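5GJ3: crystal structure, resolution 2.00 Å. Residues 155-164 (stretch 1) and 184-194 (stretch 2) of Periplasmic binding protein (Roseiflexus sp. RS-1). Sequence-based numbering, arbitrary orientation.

Stretch 1, residues 155-164: VQQVAGRNTA
Stretch 2, residues 184-194: VEFKPLSPEVV

What fills the apolar centre of the contact? On one face of the sheet, Val158 (chi1 t) turns CG2 to Leu189 CD1 at 3.6 Å and to Val193 CG1 at 4.0 Å; Leu189 is t,p, and Val193, t, belongs to the helix that begins at Pro191. On the other face lie Ala159 and Phe186 (chi1 -73°, chi2 72°). Ala159 CB sits over the ring, 4.3 Å from Phe186 CZ, Gln157 CB lies at the ring edge, and Thr163 CG2 is 4.1 Å from Phe186 CE1.

How are the backbones paired? The strand that ends at Ala159 and strand 186-188, both extended, run antiparallel with a 134° angle between their directions. Val158 faces Lys187 as a hydrogen-bonded pair: Val158 N to Lys187 O is 2.7 Å, Lys187 N to Val158 O 3.0 Å. Non-hydrogen-bonded pairs flank it, Ala159 with Phe186 (CA to CA 4.7 Å) and Gln157 with Pro188 (CA to CA 4.3 Å). There the carbonyls also receive CA-H groups, as in Phe186 CA to Val158 O, 3.4 Å.

Where does the ladder end? Leu189 N donates to Gln156 O at 2.8 Å. At the other end, Gly160 N donates to Glu185 O at 2.8 Å and Glu185 N to Arg161 O at 2.9 Å, although Glu185 has phi/psi 58/-142. Gly160 (-106/-145) has little room for a side chain: an ideal CB would lie 3.2 Å from Val184 N.

What forms the polar edge? The CA-to-CB bond of Asn162 (phi/psi 59/39, chi1 t) points toward stretch 2, and its ND2 makes a weak hydrogen bond to Glu185 OE2 at 3.3 Å; Glu185 is m,t, its CA-to-CB bond directed away but its end returning. Near Gln157 (m,m), a water accepts from Gln157 NE2 at 3.0 Å and donates to Phe186 O at 3.3 Å, bridging the strands.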

# COMPACT_ATOMS: atom_id res chain seq x y z
N VAL A 155 -4.95 11.98 15.65
CA VAL A 155 -5.14 10.56 15.28
C VAL A 155 -3.78 9.88 15.26
O VAL A 155 -2.88 10.34 14.54
CB VAL A 155 -5.86 10.44 13.91
CG1 VAL A 155 -5.75 9.02 13.32
CG2 VAL A 155 -7.33 10.87 14.06
N GLN A 156 -3.61 8.83 16.08
CA GLN A 156 -2.35 8.09 16.20
C GLN A 156 -2.66 6.63 16.44
O GLN A 156 -3.13 6.25 17.52
CB GLN A 156 -1.47 8.68 17.31
CG GLN A 156 -0.98 10.08 16.96
CD GLN A 156 -0.85 11.00 18.13
OE1 GLN A 156 -1.08 12.20 18.00
NE2 GLN A 156 -0.41 10.47 19.26
N GLN A 157 -2.41 5.83 15.41
CA GLN A 157 -2.77 4.42 15.41
C GLN A 157 -1.54 3.59 15.02
O GLN A 157 -0.68 4.04 14.27
CB GLN A 157 -3.91 4.13 14.43
CG GLN A 157 -5.19 4.93 14.69
CD GLN A 157 -6.12 4.26 15.70
OE1 GLN A 157 -6.51 4.88 16.69
NE2 GLN A 157 -6.45 3.01 15.46
N VAL A 158 -1.49 2.38 15.56
CA VAL A 158 -0.36 1.49 15.38
C VAL A 158 -0.93 0.30 14.63
O VAL A 158 -2.07 -0.09 14.90
CB VAL A 158 0.16 1.04 16.78
CG1 VAL A 158 1.04 -0.18 16.67
CG2 VAL A 158 0.90 2.16 17.47
N ALA A 159 -0.16 -0.28 13.72
CA ALA A 159 -0.60 -1.49 12.98
C ALA A 159 0.06 -2.77 13.51
O ALA A 159 1.31 -2.88 13.58
CB ALA A 159 -0.30 -1.32 11.48
N GLY A 160 -0.76 -3.75 13.84
CA GLY A 160 -0.26 -5.03 14.30
C GLY A 160 -0.43 -6.07 13.20
O GLY A 160 -0.31 -5.76 11.99
N ARG A 161 -0.72 -7.31 13.62
CA ARG A 161 -0.82 -8.44 12.69
C ARG A 161 -2.08 -8.39 11.83
O ARG A 161 -3.00 -7.59 12.11
CB ARG A 161 -0.64 -9.79 13.42
CG ARG A 161 0.76 -9.91 14.01
CD ARG A 161 1.26 -11.33 14.22
NE ARG A 161 2.37 -11.35 15.19
CZ ARG A 161 2.89 -12.45 15.75
NH1 ARG A 161 2.44 -13.66 15.43
NH2 ARG A 161 3.89 -12.34 16.62
N ASN A 162 -2.09 -9.22 10.78
CA ASN A 162 -3.12 -9.20 9.75
C ASN A 162 -3.25 -7.83 9.01
O ASN A 162 -4.35 -7.36 8.74
CB ASN A 162 -4.49 -9.68 10.31
CG ASN A 162 -5.42 -10.16 9.21
OD1 ASN A 162 -5.03 -10.98 8.38
ND2 ASN A 162 -6.64 -9.63 9.18
N THR A 163 -2.11 -7.19 8.73
CA THR A 163 -2.05 -5.98 7.92
C THR A 163 -0.96 -6.17 6.86
O THR A 163 0.04 -6.90 7.08
CB THR A 163 -1.70 -4.71 8.76
OG1 THR A 163 -0.39 -4.85 9.34
CG2 THR A 163 -2.72 -4.45 9.89
N ALA A 164 -1.13 -5.50 5.72
CA ALA A 164 -0.08 -5.45 4.70
C ALA A 164 1.24 -4.96 5.31
O ALA A 164 2.29 -5.47 4.94
CB ALA A 164 -0.48 -4.49 3.57
N VAL A 184 -3.52 -6.36 17.28
CA VAL A 184 -4.00 -7.00 16.06
C VAL A 184 -4.61 -5.85 15.22
O VAL A 184 -5.33 -5.02 15.79
CB VAL A 184 -5.09 -8.05 16.37
CG1 VAL A 184 -5.83 -8.47 15.11
CG2 VAL A 184 -4.50 -9.25 17.08
N GLU A 185 -4.31 -5.78 13.92
CA GLU A 185 -4.88 -4.72 13.01
C GLU A 185 -4.55 -3.30 13.51
O GLU A 185 -3.44 -3.10 13.99
CB GLU A 185 -6.37 -4.98 12.71
CG GLU A 185 -6.55 -6.27 11.88
CD GLU A 185 -7.96 -6.87 11.89
OE1 GLU A 185 -8.95 -6.12 11.97
OE2 GLU A 185 -8.08 -8.12 11.79
N PHE A 186 -5.45 -2.32 13.41
CA PHE A 186 -5.17 -0.96 13.88
C PHE A 186 -5.65 -0.68 15.30
O PHE A 186 -6.81 -0.92 15.63
CB PHE A 186 -5.75 0.10 12.94
CG PHE A 186 -5.00 0.23 11.66
CD1 PHE A 186 -5.08 -0.77 10.69
CD2 PHE A 186 -4.18 1.33 11.43
CE1 PHE A 186 -4.36 -0.66 9.50
CE2 PHE A 186 -3.47 1.44 10.25
CZ PHE A 186 -3.55 0.44 9.29
N LYS A 187 -4.75 -0.18 16.15
CA LYS A 187 -5.12 0.23 17.53
C LYS A 187 -4.51 1.56 17.90
O LYS A 187 -3.44 1.90 17.37
CB LYS A 187 -4.74 -0.85 18.53
CG LYS A 187 -5.47 -2.17 18.28
CD LYS A 187 -6.96 -2.12 18.65
CE LYS A 187 -7.60 -3.51 18.67
NZ LYS A 187 -7.71 -4.16 17.32
N PRO A 188 -5.17 2.32 18.80
CA PRO A 188 -4.60 3.60 19.21
C PRO A 188 -3.20 3.50 19.84
O PRO A 188 -2.91 2.55 20.57
CB PRO A 188 -5.64 4.18 20.23
CG PRO A 188 -6.66 3.11 20.46
CD PRO A 188 -6.53 2.09 19.36
N LEU A 189 -2.34 4.45 19.50
CA LEU A 189 -1.09 4.68 20.20
C LEU A 189 -1.41 5.11 21.66
O LEU A 189 -2.39 5.82 21.90
CB LEU A 189 -0.25 5.74 19.48
CG LEU A 189 1.19 5.96 19.99
CD1 LEU A 189 2.03 4.70 19.83
CD2 LEU A 189 1.87 7.12 19.28
N SER A 190 -0.61 4.64 22.61
CA SER A 190 -0.77 4.99 24.04
C SER A 190 0.60 4.95 24.73
O SER A 190 1.52 4.27 24.24
CB SER A 190 -1.74 4.02 24.73
OG SER A 190 -1.12 2.78 25.03
N PRO A 191 0.73 5.66 25.88
CA PRO A 191 1.93 5.51 26.71
C PRO A 191 2.38 4.04 26.90
O PRO A 191 3.57 3.71 26.76
CB PRO A 191 1.50 6.13 28.06
CG PRO A 191 0.50 7.18 27.65
CD PRO A 191 -0.25 6.61 26.47
N GLU A 192 1.42 3.17 27.16
CA GLU A 192 1.66 1.75 27.38
C GLU A 192 2.24 1.06 26.15
O GLU A 192 3.17 0.24 26.27
CB GLU A 192 0.35 1.04 27.76
CG GLU A 192 -0.23 1.45 29.11
CD GLU A 192 -0.94 2.82 29.13
OE1 GLU A 192 -1.08 3.48 28.07
OE2 GLU A 192 -1.37 3.24 30.23
N VAL A 193 1.67 1.37 24.97
CA VAL A 193 2.14 0.81 23.69
C VAL A 193 3.62 1.21 23.49
O VAL A 193 4.44 0.38 23.19
CB VAL A 193 1.26 1.33 22.49
CG1 VAL A 193 1.79 0.79 21.17
CG2 VAL A 193 -0.21 0.93 22.69
N VAL A 194 3.92 2.49 23.72
CA VAL A 194 5.28 3.04 23.54
C VAL A 194 6.31 2.37 24.49
O VAL A 194 7.40 1.98 24.05
CB VAL A 194 5.33 4.60 23.60
CG1 VAL A 194 6.77 5.11 23.47
CG2 VAL A 194 4.46 5.22 22.51
O HOH W 1 -8.94 1.51 16.11